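Local atomic coordinates of probable L,D-transpeptidase 3 (Mycobacterium tuberculosis, PDB entry 6D4K), a protein that is a probable L,D-transpeptidase of the mycobacterial cell wall that may attach proteins to peptidoglycan and is acylated by the beta-lactam faropenem. Residues S173-K179 / V251-V257; D205-R209 / A244-Y248; G214-A220 / G235-R241; G40-V45 / F93-H97. All coordinates share one frame; numbering follows the deposited sequence. Where two conformers were deposited one is given.

Interaction 1 of 4, residues S173-K179 / V251-V257. With CA (calcium ion), chain B.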
loop_
_atom_site.group_PDB
_atom_site.type_symbol
_atom_site.label_atom_id
_atom_site.label_comp_id
_atom_site.label_asym_id
_atom_site.label_seq_id
_atom_site.Cartn_x
_atom_site.Cartn_y
_atom_site.Cartn_z
ATOM N N SER A 173 5.443 4.899 -6.089
ATOM C CA SER A 173 4.082 5.138 -5.627
ATOM C C SER A 173 3.393 3.788 -5.477
ATOM O O SER A 173 3.321 3.015 -6.437
ATOM C CB SER A 173 3.326 6.013 -6.630
ATOM O OG SER A 173 2.066 6.421 -6.122
ATOM N N TYR A 174 2.905 3.506 -4.278
ATOM C CA TYR A 174 2.308 2.223 -3.928
ATOM C C TYR A 174 0.904 2.436 -3.388
ATOM O O TYR A 174 0.496 3.558 -3.086
ATOM C CB TYR A 174 3.158 1.518 -2.868
ATOM C CG TYR A 174 4.599 1.339 -3.266
ATOM C CD1 TYR A 174 4.976 0.319 -4.128
ATOM C CD2 TYR A 174 5.587 2.195 -2.791
ATOM C CE1 TYR A 174 6.297 0.154 -4.503
ATOM C CE2 TYR A 174 6.910 2.035 -3.159
ATOM C CZ TYR A 174 7.260 1.012 -4.013
ATOM O OH TYR A 174 8.574 0.847 -4.383
ATOM N N THR A 175 0.157 1.342 -3.258
ATOM C CA THR A 175 -1.131 1.400 -2.593
ATOM C C THR A 175 -1.204 0.268 -1.583
ATOM O O THR A 175 -0.559 -0.776 -1.737
ATOM C CB THR A 175 -2.324 1.325 -3.567
ATOM O OG1 THR A 175 -2.394 0.018 -4.143
ATOM C CG2 THR A 175 -2.209 2.385 -4.681
ATOM N N VAL A 176 -1.997 0.477 -0.540
ATOM C CA VAL A 176 -2.198 -0.574 0.453
ATOM C C VAL A 176 -2.974 -1.726 -0.173
ATOM O O VAL A 176 -4.110 -1.556 -0.630
ATOM C CB VAL A 176 -2.918 -0.034 1.691
ATOM C CG1 VAL A 176 -3.261 -1.183 2.657
ATOM C CG2 VAL A 176 -2.073 1.023 2.377
ATOM N N LEU A 177 -2.356 -2.908 -0.199
ATOM C CA LEU A 177 -2.964 -4.111 -0.757
ATOM C C LEU A 177 -3.715 -4.932 0.280
ATOM O O LEU A 177 -4.687 -5.605 -0.067
ATOM C CB LEU A 177 -1.902 -5.007 -1.392
ATOM C CG LEU A 177 -1.085 -4.372 -2.516
ATOM C CD1 LEU A 177 -0.005 -5.320 -3.011
ATOM C CD2 LEU A 177 -1.977 -3.930 -3.671
ATOM N N SER A 178 -3.264 -4.920 1.533
ATOM C CA SER A 178 -3.917 -5.683 2.585
ATOM C C SER A 178 -3.416 -5.178 3.930
ATOM O O SER A 178 -2.397 -4.479 4.012
ATOM C CB SER A 178 -3.635 -7.185 2.443
ATOM O OG SER A 178 -2.268 -7.488 2.680
ATOM N N LYS A 179 -4.151 -5.553 4.978
ATOM C CA LYS A 179 -3.853 -5.252 6.376
ATOM C C LYS A 179 -4.020 -6.552 7.146
ATOM O O LYS A 179 -5.043 -7.229 6.997
ATOM C CB LYS A 179 -4.842 -4.205 6.969
ATOM C CG LYS A 179 -4.546 -2.745 6.679
ATOM C CD LYS A 179 -5.792 -1.904 6.869
ATOM C CE LYS A 179 -6.400 -2.009 8.263
ATOM N NZ LYS A 179 -7.193 -0.779 8.540
ATOM N N VAL A 251 -5.646 3.572 8.089
ATOM C CA VAL A 251 -5.499 3.399 6.650
ATOM C C VAL A 251 -6.493 2.352 6.152
ATOM O O VAL A 251 -6.955 1.466 6.884
ATOM C CB VAL A 251 -4.038 3.009 6.332
ATOM C CG1 VAL A 251 -3.780 1.537 6.677
ATOM C CG2 VAL A 251 -3.683 3.331 4.880
ATOM N N ASP A 252 -6.815 2.443 4.872
ATOM C CA ASP A 252 -7.691 1.478 4.228
ATOM C C ASP A 252 -6.992 0.867 3.027
ATOM O O ASP A 252 -6.050 1.437 2.467
ATOM C CB ASP A 252 -9.001 2.131 3.757
ATOM C CG ASP A 252 -10.103 1.118 3.429
ATOM O OD1 ASP A 252 -9.983 -0.072 3.811
ATOM O OD2 ASP A 252 -11.113 1.510 2.784
ATOM N N ILE A 253 -7.465 -0.318 2.629
ATOM C CA ILE A 253 -6.951 -0.932 1.408
ATOM C C ILE A 253 -7.266 -0.013 0.239
ATOM O O ILE A 253 -8.402 0.442 0.065
ATOM C CB ILE A 253 -7.495 -2.359 1.212
ATOM C CG1 ILE A 253 -6.795 -3.353 2.149
ATOM C CG2 ILE A 253 -7.299 -2.817 -0.239
ATOM C CD1 ILE A 253 -6.922 -3.074 3.644
ATOM N N GLY A 254 -6.243 0.292 -0.553
ATOM C CA GLY A 254 -6.368 1.228 -1.641
ATOM C C GLY A 254 -5.777 2.587 -1.357
ATOM O O GLY A 254 -5.576 3.347 -2.292
ATOM N N ASP A 255 -5.457 2.905 -0.109
ATOM C CA ASP A 255 -4.844 4.192 0.175
ATOM C C ASP A 255 -3.393 4.213 -0.317
ATOM O O ASP A 255 -2.746 3.170 -0.413
ATOM C CB ASP A 255 -4.900 4.505 1.667
ATOM C CG ASP A 255 -6.196 5.177 2.068
ATOM O OD1 ASP A 255 -6.646 6.112 1.360
ATOM O OD2 ASP A 255 -6.774 4.763 3.101
ATOM N N PRO A 256 -2.876 5.387 -0.667
ATOM C CA PRO A 256 -1.543 5.472 -1.264
ATOM C C PRO A 256 -0.430 5.575 -0.235
ATOM O O PRO A 256 -0.567 6.173 0.840
ATOM C CB PRO A 256 -1.619 6.771 -2.082
ATOM C CG PRO A 256 -2.598 7.635 -1.320
ATOM C CD PRO A 256 -3.607 6.657 -0.739
ATOM N N VAL A 257 0.693 4.965 -0.597
ATOM C CA VAL A 257 1.940 5.072 0.151
ATOM C C VAL A 257 3.016 5.477 -0.837
ATOM O O VAL A 257 3.206 4.811 -1.861
ATOM C CB VAL A 257 2.316 3.757 0.853
ATOM C CG1 VAL A 257 3.696 3.860 1.509
ATOM C CG2 VAL A 257 1.254 3.413 1.889
HETATM CA CA CA B . -12.077 -0.755 2.644
HETATM O O HOH W 1 -9.425 -0.958 6.463
HETATM O O HOH W 2 -10.689 -1.114 0.807
HETATM O O HOH W 3 -11.102 -2.821 3.608
HETATM O O HOH W 4 -13.486 -2.498 1.812
HETATM O O HOH W 5 -13.357 -0.481 4.463
#
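Lys179 and Ile253 cross at a slant, with Lys179 CD 3.6 Å from Ile253 CD1. The lysine chain bends at chi3 (57°) and carries its ammonium group to the backbone of Val251. Lys179 NZ gives a 2.8 Å hydrogen bond to Val251 O, almost in line with the carbonyl, and another to Tyr248 O in helix 241-250. Val176 points toward 251-257, wedged among aliphatic groups. Its CG2 lies 3.8 Å from Val251 CG2 and also meets Val257 CG2; its CG1 lies beside Ile253.

At one end the backbones pair as antiparallel strands of the catalytic-domain sheet. Tyr174 and Val257 form a hydrogen-bonded pair, and Thr175 faces Pro256 in a non-hydrogen-bonded one. Beyond the strands Val176 N bonds to Asp255 O and Gly254 N to Val176 O, both at 2.8 Å. Gly254 is the third residue of a type II turn from Asp252 to Asp255.

Asp252 turns away from 173-179 and binds calcium through both carboxylate oxygens, each at 2.5 Å. Val38 O and four waters complete the site. A further water links Lys179 NZ to Asp252 OD1. Held by two carbonyls and this water, the ammonium group ties the helix end to the metal site.

Interaction 2 of 4, residues D205-R209 / A244-Y248; sequences DYAVR and AEWYY
The Tyr206 ring meets helix 244-248 with both a face and an edge. The face contact is a CH-pi interaction. Glu245 CA sits directly over the ring centre, 3.8 Å from the centroid. The Glu245 side chain then runs alongside the tyrosine in the same direction. Its CG is 3.6 Å from Tyr206 CZ, and the carboxylate plane is turned 31° from the ring. An extended glutamate chain, with CG anti to the backbone N (chi1 171°), keeps the two side by side.

The edge contact is a T-shaped aromatic pair. The edge of Tyr206 points at the face of Tyr248, with centroids 5.3 Å apart and planes at 68°. Tyr206 CD1 comes within 3.7 Å of Tyr248 CG. The edge of the Tyr248 ring, in turn, has Ala207 O near its plane.

These contacts lay helix 241-250 against the sheet of the L,D-transpeptidase (YkuD) catalytic domain. Strand 207-209 and the helix segment are 9.2 Å apart at their axes.

Aliphatic packing fills in beside the rings. Val208 CG2 lies 3.9 Å from Tyr248 CD2 and also touches Tyr247 CE1. Tyr206 CB meets Ala244 CB.

At the far end of Tyr206, a water donates a 2.7 Å hydrogen bond to Glu245 OE1 and has a weak link to Tyr206 OH. Two cations outside the segments meet the rings in cation-pi contacts: Arg181 on Tyr206, Lys179 on Tyr248.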
loop_
_atom_site.group_PDB
_atom_site.type_symbol
_atom_site.label_atom_id
_atom_site.label_comp_id
_atom_site.label_asym_id
_atom_site.label_seq_id
_atom_site.Cartn_x
_atom_site.Cartn_y
_atom_site.Cartn_z
ATOM N N ASP A 205 3.295 -7.515 14.402
ATOM C CA ASP A 205 2.016 -7.249 15.057
ATOM C C ASP A 205 1.024 -6.588 14.106
ATOM O O ASP A 205 -0.098 -7.078 13.921
ATOM C CB ASP A 205 2.243 -6.379 16.291
ATOM C CG ASP A 205 1.165 -6.562 17.340
ATOM O OD1 ASP A 205 0.072 -7.066 17.002
ATOM O OD2 ASP A 205 1.422 -6.211 18.510
ATOM N N TYR A 206 1.404 -5.452 13.520
ATOM C CA TYR A 206 0.576 -4.735 12.562
ATOM C C TYR A 206 1.321 -4.731 11.239
ATOM O O TYR A 206 2.505 -4.383 11.199
ATOM C CB TYR A 206 0.319 -3.290 13.021
ATOM C CG TYR A 206 -0.431 -3.193 14.325
ATOM C CD1 TYR A 206 -1.817 -3.132 14.350
ATOM C CD2 TYR A 206 0.246 -3.188 15.539
ATOM C CE1 TYR A 206 -2.510 -3.061 15.542
ATOM C CE2 TYR A 206 -0.438 -3.116 16.741
ATOM C CZ TYR A 206 -1.816 -3.052 16.737
ATOM O OH TYR A 206 -2.498 -2.978 17.934
ATOM N N ALA A 207 0.643 -5.125 10.162
ATOM C CA ALA A 207 1.308 -5.293 8.874
ATOM C C ALA A 207 0.428 -4.741 7.765
ATOM O O ALA A 207 -0.658 -5.273 7.508
ATOM C CB ALA A 207 1.637 -6.763 8.616
ATOM N N VAL A 208 0.912 -3.690 7.100
ATOM C CA VAL A 208 0.222 -3.038 5.990
ATOM C C VAL A 208 1.015 -3.385 4.734
ATOM O O VAL A 208 2.122 -2.876 4.535
ATOM C CB VAL A 208 0.146 -1.516 6.199
ATOM C CG1 VAL A 208 -0.609 -0.858 5.064
ATOM C CG2 VAL A 208 -0.486 -1.181 7.548
ATOM N N ARG A 209 0.479 -4.279 3.898
ATOM C CA ARG A 209 1.207 -4.738 2.719
ATOM C C ARG A 209 1.048 -3.721 1.591
ATOM O O ARG A 209 -0.068 -3.279 1.294
ATOM C CB ARG A 209 0.658 -6.081 2.251
ATOM C CG ARG A 209 1.372 -6.606 1.021
ATOM C CD ARG A 209 0.599 -7.735 0.354
ATOM N NE ARG A 209 0.528 -8.920 1.196
ATOM C CZ ARG A 209 1.332 -9.971 1.075
ATOM N NH1 ARG A 209 2.278 -9.987 0.145
ATOM N NH2 ARG A 209 1.191 -11.008 1.887
ATOM N N ALA A 244 2.772 2.322 14.308
ATOM C CA ALA A 244 2.197 1.341 13.385
ATOM C C ALA A 244 0.728 1.072 13.691
ATOM O O ALA A 244 -0.088 0.940 12.772
ATOM C CB ALA A 244 3.003 0.039 13.435
ATOM N N GLU A 245 0.374 0.954 14.975
ATOM C CA GLU A 245 -1.011 0.678 15.338
ATOM C C GLU A 245 -1.934 1.791 14.868
ATOM O O GLU A 245 -2.997 1.530 14.291
ATOM C CB GLU A 245 -1.130 0.485 16.851
ATOM C CG GLU A 245 -2.560 0.415 17.352
ATOM C CD GLU A 245 -2.644 0.378 18.860
ATOM O OE1 GLU A 245 -3.637 -0.163 19.379
ATOM O OE2 GLU A 245 -1.718 0.892 19.527
ATOM N N TRP A 246 -1.524 3.042 15.089
ATOM C CA TRP A 246 -2.330 4.194 14.706
ATOM C C TRP A 246 -2.484 4.274 13.192
ATOM O O TRP A 246 -3.595 4.443 12.680
ATOM C CB TRP A 246 -1.680 5.462 15.263
ATOM C CG TRP A 246 -2.521 6.661 15.133
ATOM C CD1 TRP A 246 -3.413 7.141 16.048
ATOM C CD2 TRP A 246 -2.574 7.541 14.017
ATOM N NE1 TRP A 246 -4.007 8.276 15.573
ATOM C CE2 TRP A 246 -3.517 8.541 14.321
ATOM C CE3 TRP A 246 -1.909 7.590 12.788
ATOM C CZ2 TRP A 246 -3.820 9.574 13.437
ATOM C CZ3 TRP A 246 -2.213 8.613 11.911
ATOM C CH2 TRP A 246 -3.159 9.589 12.240
ATOM N N TYR A 247 -1.385 4.120 12.453
ATOM C CA TYR A 247 -1.469 4.139 10.992
ATOM C C TYR A 247 -2.327 2.988 10.467
ATOM O O TYR A 247 -3.173 3.177 9.590
ATOM C CB TYR A 247 -0.064 4.070 10.393
ATOM C CG TYR A 247 -0.086 3.926 8.899
ATOM C CD1 TYR A 247 0.447 2.799 8.284
ATOM C CD2 TYR A 247 -0.617 4.928 8.096
ATOM C CE1 TYR A 247 0.444 2.666 6.907
ATOM C CE2 TYR A 247 -0.631 4.802 6.718
ATOM C CZ TYR A 247 -0.090 3.670 6.127
ATOM O OH TYR A 247 -0.110 3.537 4.751
ATOM N N TYR A 248 -2.090 1.776 10.973
ATOM C CA TYR A 248 -2.877 0.606 10.589
ATOM C C TYR A 248 -4.368 0.863 10.795
ATOM O O TYR A 248 -5.190 0.576 9.924
ATOM C CB TYR A 248 -2.424 -0.589 11.424
ATOM C CG TYR A 248 -3.143 -1.892 11.165
ATOM C CD1 TYR A 248 -4.376 -2.178 11.760
ATOM C CD2 TYR A 248 -2.552 -2.881 10.380
ATOM C CE1 TYR A 248 -5.016 -3.393 11.549
ATOM C CE2 TYR A 248 -3.179 -4.097 10.172
ATOM C CZ TYR A 248 -4.413 -4.343 10.744
ATOM O OH TYR A 248 -5.033 -5.557 10.535
HETATM O O HOH W 6 -5.490 -1.427 17.897
#

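Interaction 3 of 4, residues G214-A220 / G235-R241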
loop_
_atom_site.group_PDB
_atom_site.type_symbol
_atom_site.label_atom_id
_atom_site.label_comp_id
_atom_site.label_asym_id
_atom_site.label_seq_id
_atom_site.Cartn_x
_atom_site.Cartn_y
_atom_site.Cartn_z
ATOM N N GLY A 214 5.981 -8.482 -1.141
ATOM C CA GLY A 214 6.133 -8.624 0.294
ATOM C C GLY A 214 6.708 -7.426 1.026
ATOM O O GLY A 214 7.315 -7.577 2.090
ATOM N N LEU A 215 6.527 -6.233 0.473
ATOM C CA LEU A 215 6.930 -5.003 1.137
ATOM C C LEU A 215 5.804 -4.540 2.054
ATOM O O LEU A 215 4.635 -4.543 1.659
ATOM C CB LEU A 215 7.186 -3.933 0.076
ATOM C CG LEU A 215 7.825 -2.640 0.550
ATOM C CD1 LEU A 215 9.183 -2.985 1.067
ATOM C CD2 LEU A 215 7.916 -1.623 -0.575
ATOM N N TYR A 216 6.156 -4.138 3.277
ATOM C CA TYR A 216 5.166 -3.748 4.275
ATOM C C TYR A 216 5.584 -2.468 4.984
ATOM O O TYR A 216 6.775 -2.160 5.099
ATOM C CB TYR A 216 5.021 -4.808 5.377
ATOM C CG TYR A 216 4.397 -6.109 4.946
ATOM C CD1 TYR A 216 5.151 -7.093 4.306
ATOM C CD2 TYR A 216 3.068 -6.386 5.227
ATOM C CE1 TYR A 216 4.578 -8.298 3.925
ATOM C CE2 TYR A 216 2.491 -7.586 4.856
ATOM C CZ TYR A 216 3.246 -8.539 4.206
ATOM O OH TYR A 216 2.660 -9.733 3.832
ATOM N N VAL A 217 4.580 -1.725 5.454
ATOM C CA VAL A 217 4.724 -0.833 6.601
ATOM C C VAL A 217 4.304 -1.637 7.820
ATOM O O VAL A 217 3.233 -2.255 7.817
ATOM C CB VAL A 217 3.825 0.410 6.453
ATOM C CG1 VAL A 217 4.022 1.336 7.638
ATOM C CG2 VAL A 217 4.098 1.145 5.147
ATOM N N HIS A 218 5.135 -1.661 8.857
ATOM C CA HIS A 218 4.802 -2.557 9.954
ATOM C C HIS A 218 5.472 -2.122 11.248
ATOM O O HIS A 218 6.392 -1.298 11.261
ATOM C CB HIS A 218 5.159 -4.005 9.607
ATOM C CG HIS A 218 6.629 -4.265 9.533
ATOM N ND1 HIS A 218 7.360 -4.698 10.618
ATOM C CD2 HIS A 218 7.505 -4.157 8.507
ATOM C CE1 HIS A 218 8.625 -4.846 10.264
ATOM N NE2 HIS A 218 8.739 -4.526 8.987
ATOM N N SER A 219 4.985 -2.701 12.343
ATOM C CA SER A 219 5.583 -2.493 13.655
ATOM C C SER A 219 6.875 -3.286 13.757
ATOM O O SER A 219 6.932 -4.461 13.380
ATOM C CB SER A 219 4.633 -2.975 14.747
ATOM O OG SER A 219 4.101 -4.250 14.425
ATOM N N ALA A 220 7.912 -2.647 14.285
ATOM C CA ALA A 220 9.234 -3.265 14.409
ATOM C C ALA A 220 9.839 -2.909 15.761
ATOM O O ALA A 220 10.809 -2.149 15.849
ATOM C CB ALA A 220 10.138 -2.835 13.251
ATOM N N GLY A 235 13.968 -3.706 3.491
ATOM C CA GLY A 235 13.138 -3.158 2.439
ATOM C C GLY A 235 11.888 -2.527 3.009
ATOM O O GLY A 235 11.411 -1.506 2.504
ATOM N N CYS A 236 11.360 -3.126 4.074
ATOM C CA CYS A 236 10.111 -2.672 4.661
ATOM C C CYS A 236 10.289 -1.331 5.367
ATOM O O CYS A 236 11.398 -0.908 5.695
ATOM C CB CYS A 236 9.573 -3.711 5.644
ATOM S SG CYS A 236 8.997 -5.230 4.851
ATOM N N ILE A 237 9.164 -0.660 5.586
ATOM C CA ILE A 237 9.118 0.608 6.307
ATOM C C ILE A 237 8.788 0.291 7.760
ATOM O O ILE A 237 7.668 -0.113 8.079
ATOM C CB ILE A 237 8.080 1.554 5.694
ATOM C CG1 ILE A 237 8.492 1.947 4.272
ATOM C CG2 ILE A 237 7.851 2.771 6.600
ATOM C CD1 ILE A 237 7.341 2.433 3.419
ATOM N N SER A 238 9.769 0.474 8.643
ATOM C CA SER A 238 9.660 0.049 10.030
ATOM C C SER A 238 9.168 1.208 10.886
ATOM O O SER A 238 9.680 2.325 10.770
ATOM C CB SER A 238 11.034 -0.384 10.539
ATOM O OG SER A 238 11.478 -1.558 9.887
ATOM N N LEU A 239 8.200 0.934 11.760
ATOM C CA LEU A 239 7.673 1.917 12.697
ATOM C C LEU A 239 7.667 1.326 14.100
ATOM O O LEU A 239 7.792 0.115 14.288
ATOM C CB LEU A 239 6.237 2.325 12.333
ATOM C CG LEU A 239 5.972 2.920 10.948
ATOM C CD1 LEU A 239 4.482 3.127 10.736
ATOM C CD2 LEU A 239 6.729 4.231 10.777
ATOM N N SER A 240 7.513 2.200 15.096
ATOM C CA SER A 240 7.252 1.726 16.447
ATOM C C SER A 240 5.889 1.040 16.487
ATOM O O SER A 240 5.046 1.235 15.611
ATOM C CB SER A 240 7.261 2.892 17.441
ATOM O OG SER A 240 6.095 3.694 17.303
ATOM N N ARG A 241 5.667 0.226 17.525
ATOM C CA ARG A 241 4.371 -0.440 17.650
ATOM C C ARG A 241 3.235 0.572 17.731
ATOM O O ARG A 241 2.190 0.397 17.092
ATOM C CB ARG A 241 4.344 -1.370 18.865
ATOM C CG ARG A 241 3.113 -2.269 18.885
ATOM C CD ARG A 241 2.851 -2.896 20.250
ATOM N NE ARG A 241 1.904 -4.006 20.148
ATOM C CZ ARG A 241 0.580 -3.879 20.189
ATOM N NH1 ARG A 241 0.025 -2.682 20.328
ATOM N NH2 ARG A 241 -0.192 -4.953 20.083
#
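Cys236 CB lies against the edge of the His218 ring, in its plane and 3.5 Å from His218 NE2. The pair sits in the L,D-transpeptidase (YkuD) catalytic domain; Cys236 is the predicted nucleophile and His218 the predicted proton donor/acceptor. Faropenem attaches to this cysteine. The sulfur also receives a weak hydrogen bond, Tyr216 N to Cys236 SG at 3.4 Å. With SG beside its own backbone N (chi1 -69°), it lies close to the edge of the Tyr216 ring. A 2.8 Å hydrogen bond from His218 ND1 to Ser219 O, made from above the carbonyl plane, orients the imidazole.

The next shell is a parallel strand pair, 216-219 with 237-239. Ile237 N bonds to Tyr216 O at 2.9 Å, and His218 N to Ile237 O at 3.1 Å. Leu239 N and Ala220 N continue the series, to His218 O and Leu239 O. They hold His218 at both N and O and pin Ile237, right after Cys236, whose O is taken by Ser233 OG.

On the face opposite His218, Val217 CG1 meets Leu239 CD1 at 3.6 Å and CG2 meets Ile237 CD1. Tyr247 packs on Val217 from helix 241-250, which Ser240 N-caps, OG to Asp243 N.

Interaction 4 of 4, residues G40-V45 / F93-H97; sequences GVAHPV and FWPAH
Trp94 reaches across to segment 40-45 and lies along its backbone. Its CB is 3.6 Å from Val41 O. CG also lies near that oxygen, and CD1 comes to 3.3 Å from it. The backbone of the same residue holds Val41 O as well, through a 2.8 Å hydrogen bond from Trp94 N. CG is anti to the carbonyl carbon (chi1 -58°), which leads the indole past Val41 toward His43. There NE1 donates to His43 O at 2.9 Å, with an N-H...O angle of 177°. The oxygen lies in the indole plane and accepts on a lone pair. At the far rim, CZ2 rests 4.3 Å from Val45 CG2.

Both segments are loops in the bacterial Ig domain. One follows strand 38-39 and leads into strand 45-49; the other links strands 85-90 and 99-104. Gly40 to His43 form a type I turn, so the indole bonds to the carbonyl of the turn's last residue. Phe111 makes an edge-to-face pair with Trp94.

Away from the indole, Val41 CG1 packs 4.0 Å from Ala96 CB. Its CG2 meets Phe93 CB, and Ala42 CB lies near Phe93 CD1.

The two bonds from Trp94 satisfy two carbonyls of buried residues. One holds the Trp94 main chain, the other the indole nitrogen. The nearly straight, in-plane NE1 bond would be lost if the ring turned, which probably limits its rotation.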
loop_
_atom_site.group_PDB
_atom_site.type_symbol
_atom_site.label_atom_id
_atom_site.label_comp_id
_atom_site.label_asym_id
_atom_site.label_seq_id
_atom_site.Cartn_x
_atom_site.Cartn_y
_atom_site.Cartn_z
ATOM N N GLY A 40 -9.802 3.057 -0.060
ATOM C CA GLY A 40 -8.851 4.155 -0.018
ATOM C C GLY A 40 -8.725 4.851 -1.367
ATOM O O GLY A 40 -9.165 4.375 -2.413
ATOM N N VAL A 41 -8.069 6.014 -1.334
ATOM C CA VAL A 41 -8.197 6.983 -2.425
ATOM C C VAL A 41 -7.307 6.701 -3.625
ATOM O O VAL A 41 -7.359 7.448 -4.606
ATOM C CB VAL A 41 -8.055 8.455 -1.978
ATOM C CG1 VAL A 41 -9.153 8.822 -0.996
ATOM C CG2 VAL A 41 -6.686 8.714 -1.386
ATOM N N ALA A 42 -6.515 5.629 -3.606
ATOM C CA ALA A 42 -5.781 5.214 -4.795
ATOM C C ALA A 42 -6.168 3.807 -5.236
ATOM O O ALA A 42 -5.405 3.153 -5.956
ATOM C CB ALA A 42 -4.267 5.337 -4.606
ATOM N N HIS A 43 -7.345 3.328 -4.849
ATOM C CA HIS A 43 -7.686 1.939 -5.142
ATOM C C HIS A 43 -7.764 1.721 -6.654
ATOM O O HIS A 43 -8.457 2.473 -7.347
ATOM C CB HIS A 43 -9.008 1.535 -4.488
ATOM C CG HIS A 43 -9.191 0.041 -4.365
ATOM N ND1 HIS A 43 -9.333 -0.785 -5.460
ATOM C CD2 HIS A 43 -9.256 -0.770 -3.276
ATOM C CE1 HIS A 43 -9.469 -2.036 -5.052
ATOM N NE2 HIS A 43 -9.435 -2.053 -3.731
ATOM N N PRO A 44 -7.093 0.710 -7.197
ATOM C CA PRO A 44 -7.203 0.443 -8.634
ATOM C C PRO A 44 -8.544 -0.182 -8.988
ATOM O O PRO A 44 -9.303 -0.658 -8.142
ATOM C CB PRO A 44 -6.054 -0.538 -8.889
ATOM C CG PRO A 44 -5.880 -1.256 -7.572
ATOM C CD PRO A 44 -6.108 -0.166 -6.534
ATOM N N VAL A 45 -8.832 -0.186 -10.281
ATOM C CA VAL A 45 -9.970 -0.916 -10.818
ATOM C C VAL A 45 -9.441 -2.247 -11.344
ATOM O O VAL A 45 -8.635 -2.279 -12.280
ATOM C CB VAL A 45 -10.704 -0.112 -11.895
ATOM C CG1 VAL A 45 -11.863 -0.936 -12.431
ATOM C CG2 VAL A 45 -11.187 1.227 -11.312
ATOM N N PHE A 93 -5.237 10.503 -7.355
ATOM C CA PHE A 93 -6.089 9.964 -6.306
ATOM C C PHE A 93 -7.550 10.287 -6.596
ATOM O O PHE A 93 -7.875 11.379 -7.077
ATOM C CB PHE A 93 -5.719 10.568 -4.949
ATOM C CG PHE A 93 -4.300 10.303 -4.526
ATOM C CD1 PHE A 93 -3.576 9.252 -5.067
ATOM C CD2 PHE A 93 -3.682 11.124 -3.593
ATOM C CE1 PHE A 93 -2.263 9.018 -4.677
ATOM C CE2 PHE A 93 -2.370 10.896 -3.199
ATOM C CZ PHE A 93 -1.660 9.844 -3.746
ATOM N N TRP A 94 -8.432 9.334 -6.296
ATOM C CA TRP A 94 -9.857 9.606 -6.278
ATOM C C TRP A 94 -10.142 10.685 -5.237
ATOM O O TRP A 94 -9.433 10.784 -4.231
ATOM C CB TRP A 94 -10.622 8.340 -5.868
ATOM C CG TRP A 94 -10.390 7.156 -6.729
ATOM C CD1 TRP A 94 -9.774 5.988 -6.364
ATOM C CD2 TRP A 94 -10.789 6.988 -8.098
ATOM N NE1 TRP A 94 -9.744 5.119 -7.429
ATOM C CE2 TRP A 94 -10.381 5.693 -8.496
ATOM C CE3 TRP A 94 -11.475 7.797 -9.013
ATOM C CZ2 TRP A 94 -10.597 5.207 -9.790
ATOM C CZ3 TRP A 94 -11.694 7.316 -10.294
ATOM C CH2 TRP A 94 -11.267 6.019 -10.665
ATOM N N PRO A 95 -11.219 11.457 -5.411
ATOM C CA PRO A 95 -11.641 12.357 -4.329
ATOM C C PRO A 95 -12.060 11.538 -3.117
ATOM O O PRO A 95 -12.668 10.473 -3.253
ATOM C CB PRO A 95 -12.831 13.116 -4.935
ATOM C CG PRO A 95 -13.365 12.212 -5.990
ATOM C CD PRO A 95 -12.188 11.423 -6.524
ATOM N N ALA A 96 -11.700 12.030 -1.934
ATOM C CA ALA A 96 -12.063 11.394 -0.677
ATOM C C ALA A 96 -13.540 11.622 -0.362
ATOM O O ALA A 96 -14.183 12.538 -0.887
ATOM C CB ALA A 96 -11.216 11.957 0.465
ATOM N N HIS A 97 -14.078 10.773 0.518
ATOM C CA HIS A 97 -15.437 10.951 1.049
ATOM C C HIS A 97 -16.478 11.081 -0.058
ATOM O O HIS A 97 -17.442 11.841 0.051
ATOM C CB HIS A 97 -15.505 12.149 1.994
ATOM C CG HIS A 97 -14.516 12.091 3.109
ATOM N ND1 HIS A 97 -14.652 11.215 4.163
ATOM C CD2 HIS A 97 -13.398 12.811 3.358
ATOM C CE1 HIS A 97 -13.653 11.383 5.008
ATOM N NE2 HIS A 97 -12.880 12.354 4.547
#

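Overall arrangement
Interactions 1, 2 and 3 share the sheet of the catalytic domain and are nested along the chain. Interaction 3 holds Cys236 and His218. Interaction 2 lies next to it, centres 8 Å apart, joined by the Asp205-Arg241 salt bridge; the side chain of Ala207 is about 5 Å from that of His218. Interactions 1 and 2 meet where Val176 packs on Val208. Interaction 4 belongs to the Ig domain, about 23 Å from interaction 3 between centres. It touches interaction 1, where Ala42 N lies 2.8 Å from Gly254 O and Phe93 packs on Pro256. The calcium ion, bound by Val38 and Asp252, bridges the two domains at this junction.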